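Beta-lactamase domain protein (Burkholderia ambifaria, PDB 5I0P) probably acts as a zinc-dependent hydrolase of the metallo-beta-lactamase superfamily, holding two zinc ions side by side in its active site. Local coordinates at residues R203-H217 against L220-M233. Numbering follows the deposited sequence.
Sequences RTWRVVTGYGHSPEH and LHSEADGVLISGDM. With ZN (zinc ion), chain E; ZN (zinc ion), chain F.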
loop_
_atom_site.group_PDB
_atom_site.type_symbol
_atom_site.label_atom_id
_atom_site.label_comp_id
_atom_site.label_asym_id
_atom_site.label_seq_id
_atom_site.Cartn_x
_atom_site.Cartn_y
_atom_site.Cartn_z
ATOM N N ARG A 203 0.736 -6.568 -22.205
ATOM C CA ARG A 203 -0.456 -6.211 -21.475
ATOM C C ARG A 203 -0.668 -4.705 -21.488
ATOM O O ARG A 203 0.258 -3.909 -21.672
ATOM C CB ARG A 203 -0.384 -6.713 -20.043
ATOM C CG ARG A 203 -0.430 -8.214 -19.919
ATOM C CD ARG A 203 -0.332 -8.668 -18.424
ATOM N NE ARG A 203 -0.304 -10.115 -18.328
ATOM C CZ ARG A 203 0.819 -10.817 -18.417
ATOM N NH1 ARG A 203 1.974 -10.183 -18.592
ATOM N NH2 ARG A 203 0.794 -12.141 -18.313
ATOM N N THR A 204 -1.920 -4.335 -21.324
ATOM C CA THR A 204 -2.301 -2.979 -20.978
ATOM C C THR A 204 -2.743 -3.012 -19.525
ATOM O O THR A 204 -3.781 -3.596 -19.204
ATOM C CB THR A 204 -3.411 -2.482 -21.891
ATOM O OG1 THR A 204 -2.897 -2.446 -23.212
ATOM C CG2 THR A 204 -3.856 -1.073 -21.490
ATOM N N TRP A 205 -1.929 -2.441 -18.649
ATOM C CA TRP A 205 -2.273 -2.298 -17.238
ATOM C C TRP A 205 -2.966 -0.953 -17.048
ATOM O O TRP A 205 -2.425 0.093 -17.446
ATOM C CB TRP A 205 -1.033 -2.370 -16.369
ATOM C CG TRP A 205 -0.303 -3.628 -16.448
ATOM C CD1 TRP A 205 0.699 -3.945 -17.329
ATOM C CD2 TRP A 205 -0.464 -4.770 -15.590
ATOM N NE1 TRP A 205 1.167 -5.212 -17.070
ATOM C CE2 TRP A 205 0.478 -5.740 -16.005
ATOM C CE3 TRP A 205 -1.304 -5.063 -14.499
ATOM C CZ2 TRP A 205 0.592 -6.987 -15.382
ATOM C CZ3 TRP A 205 -1.181 -6.306 -13.869
ATOM C CH2 TRP A 205 -0.246 -7.253 -14.325
ATOM N N ARG A 206 -4.170 -0.986 -16.488
ATOM C CA ARG A 206 -4.958 0.214 -16.241
ATOM C C ARG A 206 -4.680 0.732 -14.828
ATOM O O ARG A 206 -4.735 -0.031 -13.866
ATOM C CB ARG A 206 -6.438 -0.120 -16.446
ATOM C CG ARG A 206 -7.401 1.050 -16.287
ATOM C CD ARG A 206 -8.420 1.075 -17.419
ATOM N NE ARG A 206 -7.788 1.018 -18.740
ATOM C CZ ARG A 206 -7.537 2.084 -19.495
ATOM N NH1 ARG A 206 -7.864 3.294 -19.067
ATOM N NH2 ARG A 206 -6.973 1.941 -20.684
ATOM N N VAL A 207 -4.386 2.024 -14.694
ATOM C CA VAL A 207 -4.181 2.573 -13.360
ATOM C C VAL A 207 -5.506 2.644 -12.622
ATOM O O VAL A 207 -6.478 3.230 -13.116
ATOM C CB VAL A 207 -3.546 3.965 -13.421
ATOM C CG1 VAL A 207 -3.644 4.652 -12.027
ATOM C CG2 VAL A 207 -2.085 3.872 -13.865
ATOM N N VAL A 208 -5.554 2.049 -11.434
ATOM C CA VAL A 208 -6.722 2.108 -10.565
ATOM C C VAL A 208 -6.279 2.742 -9.247
ATOM O O VAL A 208 -5.464 2.166 -8.510
ATOM C CB VAL A 208 -7.356 0.724 -10.364
ATOM C CG1 VAL A 208 -8.537 0.811 -9.394
ATOM C CG2 VAL A 208 -7.809 0.165 -11.722
ATOM N N THR A 209 -6.748 3.967 -8.987
ATOM C CA THR A 209 -6.325 4.697 -7.793
ATOM C C THR A 209 -7.189 4.310 -6.604
ATOM O O THR A 209 -8.400 4.127 -6.740
ATOM C CB THR A 209 -6.421 6.204 -7.986
ATOM O OG1 THR A 209 -7.772 6.537 -8.306
ATOM C CG2 THR A 209 -5.555 6.626 -9.121
ATOM N N GLY A 210 -6.564 4.257 -5.440
ATOM C CA GLY A 210 -7.260 3.952 -4.207
ATOM C C GLY A 210 -6.916 4.993 -3.163
ATOM O O GLY A 210 -5.877 5.634 -3.222
ATOM N N TYR A 211 -7.835 5.195 -2.224
ATOM C CA TYR A 211 -7.685 6.275 -1.258
ATOM C C TYR A 211 -7.881 5.734 0.154
ATOM O O TYR A 211 -8.426 4.651 0.354
ATOM C CB TYR A 211 -8.666 7.414 -1.577
ATOM C CG TYR A 211 -8.468 7.950 -2.975
ATOM C CD1 TYR A 211 -7.509 8.923 -3.233
ATOM C CD2 TYR A 211 -9.194 7.450 -4.035
ATOM C CE1 TYR A 211 -7.288 9.396 -4.525
ATOM C CE2 TYR A 211 -8.987 7.900 -5.315
ATOM C CZ TYR A 211 -8.033 8.880 -5.559
ATOM O OH TYR A 211 -7.830 9.331 -6.845
ATOM N N GLY A 212 -7.432 6.497 1.146
ATOM C CA GLY A 212 -7.638 6.086 2.519
ATOM C C GLY A 212 -6.436 5.444 3.174
ATOM O O GLY A 212 -6.204 5.636 4.370
ATOM N N HIS A 213 -5.676 4.660 2.412
ATOM C CA HIS A 213 -4.410 4.105 2.879
ATOM C C HIS A 213 -3.248 5.076 2.656
ATOM O O HIS A 213 -2.358 5.195 3.501
ATOM C CB HIS A 213 -4.170 2.755 2.187
ATOM C CG HIS A 213 -2.860 2.119 2.522
ATOM N ND1 HIS A 213 -2.563 1.636 3.781
ATOM C CD2 HIS A 213 -1.790 1.830 1.746
ATOM C CE1 HIS A 213 -1.342 1.128 3.775
ATOM N NE2 HIS A 213 -0.857 1.222 2.549
ATOM N N SER A 214 -3.284 5.814 1.557
ATOM C CA SER A 214 -2.210 6.708 1.139
ATOM C C SER A 214 -2.819 7.741 0.192
ATOM O O SER A 214 -3.984 7.594 -0.217
ATOM C CB SER A 214 -1.074 5.931 0.448
ATOM O OG SER A 214 -1.538 5.265 -0.716
ATOM N N PRO A 215 -2.068 8.806 -0.159
ATOM C CA PRO A 215 -2.678 9.906 -0.923
ATOM C C PRO A 215 -3.426 9.474 -2.170
ATOM O O PRO A 215 -4.572 9.904 -2.394
ATOM C CB PRO A 215 -1.464 10.776 -1.290
ATOM C CG PRO A 215 -0.521 10.574 -0.226
ATOM C CD PRO A 215 -0.684 9.146 0.221
ATOM N N GLU A 216 -2.801 8.622 -2.986
ATOM C CA GLU A 216 -3.284 8.327 -4.326
ATOM C C GLU A 216 -2.669 7.011 -4.780
ATOM O O GLU A 216 -1.775 6.991 -5.641
ATOM C CB GLU A 216 -2.930 9.470 -5.290
ATOM C CG GLU A 216 -3.627 9.372 -6.645
ATOM C CD GLU A 216 -3.119 10.405 -7.695
ATOM O OE1 GLU A 216 -2.318 11.325 -7.373
ATOM O OE2 GLU A 216 -3.550 10.303 -8.857
ATOM N N HIS A 217 -3.145 5.917 -4.193
ATOM C CA HIS A 217 -2.493 4.616 -4.324
ATOM C C HIS A 217 -2.693 4.051 -5.721
ATOM O O HIS A 217 -3.813 4.031 -6.243
ATOM C CB HIS A 217 -3.050 3.666 -3.271
ATOM C CG HIS A 217 -2.473 2.286 -3.337
ATOM N ND1 HIS A 217 -2.847 1.367 -4.299
ATOM C CD2 HIS A 217 -1.564 1.661 -2.548
ATOM C CE1 HIS A 217 -2.172 0.246 -4.114
ATOM N NE2 HIS A 217 -1.404 0.390 -3.045
ATOM N N LEU A 220 -2.576 -1.653 -10.397
ATOM C CA LEU A 220 -2.518 -1.853 -11.832
ATOM C C LEU A 220 -3.408 -3.015 -12.211
ATOM O O LEU A 220 -3.225 -4.126 -11.699
ATOM C CB LEU A 220 -1.071 -2.106 -12.278
ATOM C CG LEU A 220 -0.134 -0.930 -11.979
ATOM C CD1 LEU A 220 1.260 -1.366 -12.221
ATOM C CD2 LEU A 220 -0.510 0.329 -12.827
ATOM N N HIS A 221 -4.328 -2.777 -13.143
ATOM C CA HIS A 221 -5.298 -3.786 -13.544
ATOM C C HIS A 221 -5.116 -4.151 -15.013
ATOM O O HIS A 221 -5.216 -3.285 -15.889
ATOM C CB HIS A 221 -6.723 -3.294 -13.307
ATOM C CG HIS A 221 -7.754 -4.338 -13.584
ATOM N ND1 HIS A 221 -9.015 -4.042 -14.048
ATOM C CD2 HIS A 221 -7.696 -5.689 -13.478
ATOM C CE1 HIS A 221 -9.693 -5.164 -14.209
ATOM N NE2 HIS A 221 -8.913 -6.179 -13.877
ATOM N N SER A 222 -4.858 -5.441 -15.279
ATOM C CA SER A 222 -4.791 -5.983 -16.646
ATOM C C SER A 222 -6.072 -6.765 -16.902
ATOM O O SER A 222 -6.169 -7.950 -16.582
ATOM C CB SER A 222 -3.558 -6.864 -16.821
ATOM O OG SER A 222 -3.533 -7.405 -18.112
ATOM N N GLU A 223 -7.026 -6.120 -17.557
ATOM C CA GLU A 223 -8.380 -6.662 -17.631
ATOM C C GLU A 223 -8.474 -7.865 -18.565
ATOM O O GLU A 223 -9.208 -8.814 -18.274
ATOM C CB GLU A 223 -9.324 -5.550 -18.065
ATOM C CG GLU A 223 -10.767 -5.944 -18.227
ATOM C CD GLU A 223 -11.646 -4.732 -18.467
ATOM O OE1 GLU A 223 -11.195 -3.596 -18.162
ATOM O OE2 GLU A 223 -12.783 -4.912 -18.959
ATOM N N ALA A 224 -7.748 -7.830 -19.695
ATOM C CA ALA A 224 -7.882 -8.849 -20.734
ATOM C C ALA A 224 -7.627 -10.246 -20.197
ATOM O O ALA A 224 -8.402 -11.173 -20.454
ATOM C CB ALA A 224 -6.933 -8.555 -21.889
ATOM N N ASP A 225 -6.542 -10.419 -19.453
ATOM C CA ASP A 225 -6.186 -11.710 -18.895
ATOM C C ASP A 225 -6.535 -11.844 -17.414
ATOM O O ASP A 225 -6.405 -12.938 -16.864
ATOM C CB ASP A 225 -4.683 -11.989 -19.137
ATOM C CG ASP A 225 -3.774 -10.898 -18.569
ATOM O OD1 ASP A 225 -2.565 -11.144 -18.355
ATOM O OD2 ASP A 225 -4.266 -9.768 -18.357
ATOM N N GLY A 226 -6.977 -10.779 -16.755
ATOM C CA GLY A 226 -7.468 -10.914 -15.398
ATOM C C GLY A 226 -6.394 -10.948 -14.328
ATOM O O GLY A 226 -6.385 -11.854 -13.487
ATOM N N VAL A 227 -5.509 -9.956 -14.307
ATOM C CA VAL A 227 -4.465 -9.870 -13.292
ATOM C C VAL A 227 -4.567 -8.526 -12.604
ATOM O O VAL A 227 -4.828 -7.513 -13.261
ATOM C CB VAL A 227 -3.058 -10.028 -13.884
ATOM C CG1 VAL A 227 -2.029 -10.013 -12.742
ATOM C CG2 VAL A 227 -2.980 -11.278 -14.802
ATOM N N LEU A 228 -4.370 -8.510 -11.283
ATOM C CA LEU A 228 -4.456 -7.276 -10.508
ATOM C C LEU A 228 -3.240 -7.162 -9.603
ATOM O O LEU A 228 -3.089 -7.966 -8.676
ATOM C CB LEU A 228 -5.747 -7.249 -9.693
ATOM C CG LEU A 228 -5.892 -6.022 -8.800
ATOM C CD1 LEU A 228 -6.177 -4.780 -9.627
ATOM C CD2 LEU A 228 -6.939 -6.232 -7.723
ATOM N N ILE A 229 -2.376 -6.173 -9.857
ATOM C CA ILE A 229 -1.357 -5.791 -8.873
ATOM C C ILE A 229 -2.028 -4.859 -7.867
ATOM O O ILE A 229 -2.383 -3.725 -8.190
ATOM C CB ILE A 229 -0.129 -5.140 -9.522
ATOM C CG1 ILE A 229 0.602 -6.199 -10.365
ATOM C CG2 ILE A 229 0.791 -4.538 -8.469
ATOM C CD1 ILE A 229 1.657 -5.682 -11.318
ATOM N N SER A 230 -2.247 -5.354 -6.652
ATOM C CA SER A 230 -3.181 -4.677 -5.772
ATOM C C SER A 230 -2.506 -3.742 -4.785
ATOM O O SER A 230 -3.211 -2.992 -4.101
ATOM C CB SER A 230 -4.044 -5.690 -5.009
ATOM O OG SER A 230 -3.298 -6.439 -4.087
ATOM N N GLY A 231 -1.175 -3.718 -4.740
ATOM C CA GLY A 231 -0.503 -2.855 -3.775
ATOM C C GLY A 231 -0.911 -3.261 -2.371
ATOM O O GLY A 231 -0.980 -4.450 -2.036
ATOM N N ASP A 232 -1.217 -2.277 -1.542
ATOM C CA ASP A 232 -1.707 -2.556 -0.207
ATOM C C ASP A 232 -3.222 -2.433 -0.110
ATOM O O ASP A 232 -3.754 -2.534 0.995
ATOM C CB ASP A 232 -1.088 -1.613 0.828
ATOM C CG ASP A 232 0.365 -1.903 1.139
ATOM O OD1 ASP A 232 0.980 -2.889 0.703
ATOM O OD2 ASP A 232 0.916 -1.090 1.876
ATOM N N MET A 233 -3.936 -2.204 -1.222
ATOM C CA MET A 233 -5.371 -1.951 -1.102
ATOM C C MET A 233 -6.147 -3.232 -0.801
ATOM O O MET A 233 -7.125 -3.204 -0.035
ATOM C CB MET A 233 -5.912 -1.273 -2.370
ATOM C CG MET A 233 -5.384 0.116 -2.533
ATOM S SD MET A 233 -5.990 1.256 -1.256
ATOM C CE MET A 233 -7.755 1.321 -1.600
HETATM ZN ZN ZN E . 1.384 0.838 2.530
HETATM ZN ZN ZN F . 3.015 -2.254 2.059
HETATM O O HOH W 1 -4.336 -6.373 -20.843
#
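R206 and H221 face each other as an antiparallel hydrogen-bonded pair, R206 N to H221 O at 2.6 Å and H221 N to R206 O at 2.9 Å, and V207 with L220 forms the next, non-hydrogen-bonded pair of the 203-210/217-222 hairpin. On the face carrying V207 and L220, the W205 side chain reaches across the neighbouring strand. Its chi1 of -61° turns the indole over S222 toward V227 and I229, and the six-membered ring is sandwiched: S222 CB sits over one face, 3.8 Å from the centroid, and I229 CD1 covers the opposite one, both as CH-pi contacts. V227 CG1 meets the rim at CH2. At the start of strand 203-210, R203 reaches D225 in the turn after strand 217-222: NE forms a salt bridge with OD1, guanidinium and carboxylate nearly coplanar, and OD2 accepts the S222 hydroxyl; both bonds are modelled unusually short, their exact lengths doubtful. Here G226 and V227 both face S222 in a G1 bulge.

Toward the metals, H217 NE2 accepts the backbone N-H of D232 at 3.1 Å, the donor lying 32° out of the ring plane. M233 CG lies over one face of that imidazole, 3.6 Å from its centroid, while the bent chain carries SD above the same ring and CE on to G210 CA. This bond and packing probably help to position D232, whose OD2 bridges the two zinc ions while OD1 also binds the second; H213 NE2 binds the first at 2.3 Å, and N241 O accepts a bond from H213 ND1. H102 and H104 complete that site; D106, H107 and H277 join D232 at the other. In this αββα metallo-beta-lactamase fold, H213 and D232 follow strands 203-210 and 227-231 of one sheet, which strands 197-200 and 272-275 continue on either side, and helix 262-265 packs on V208, L228 and M233.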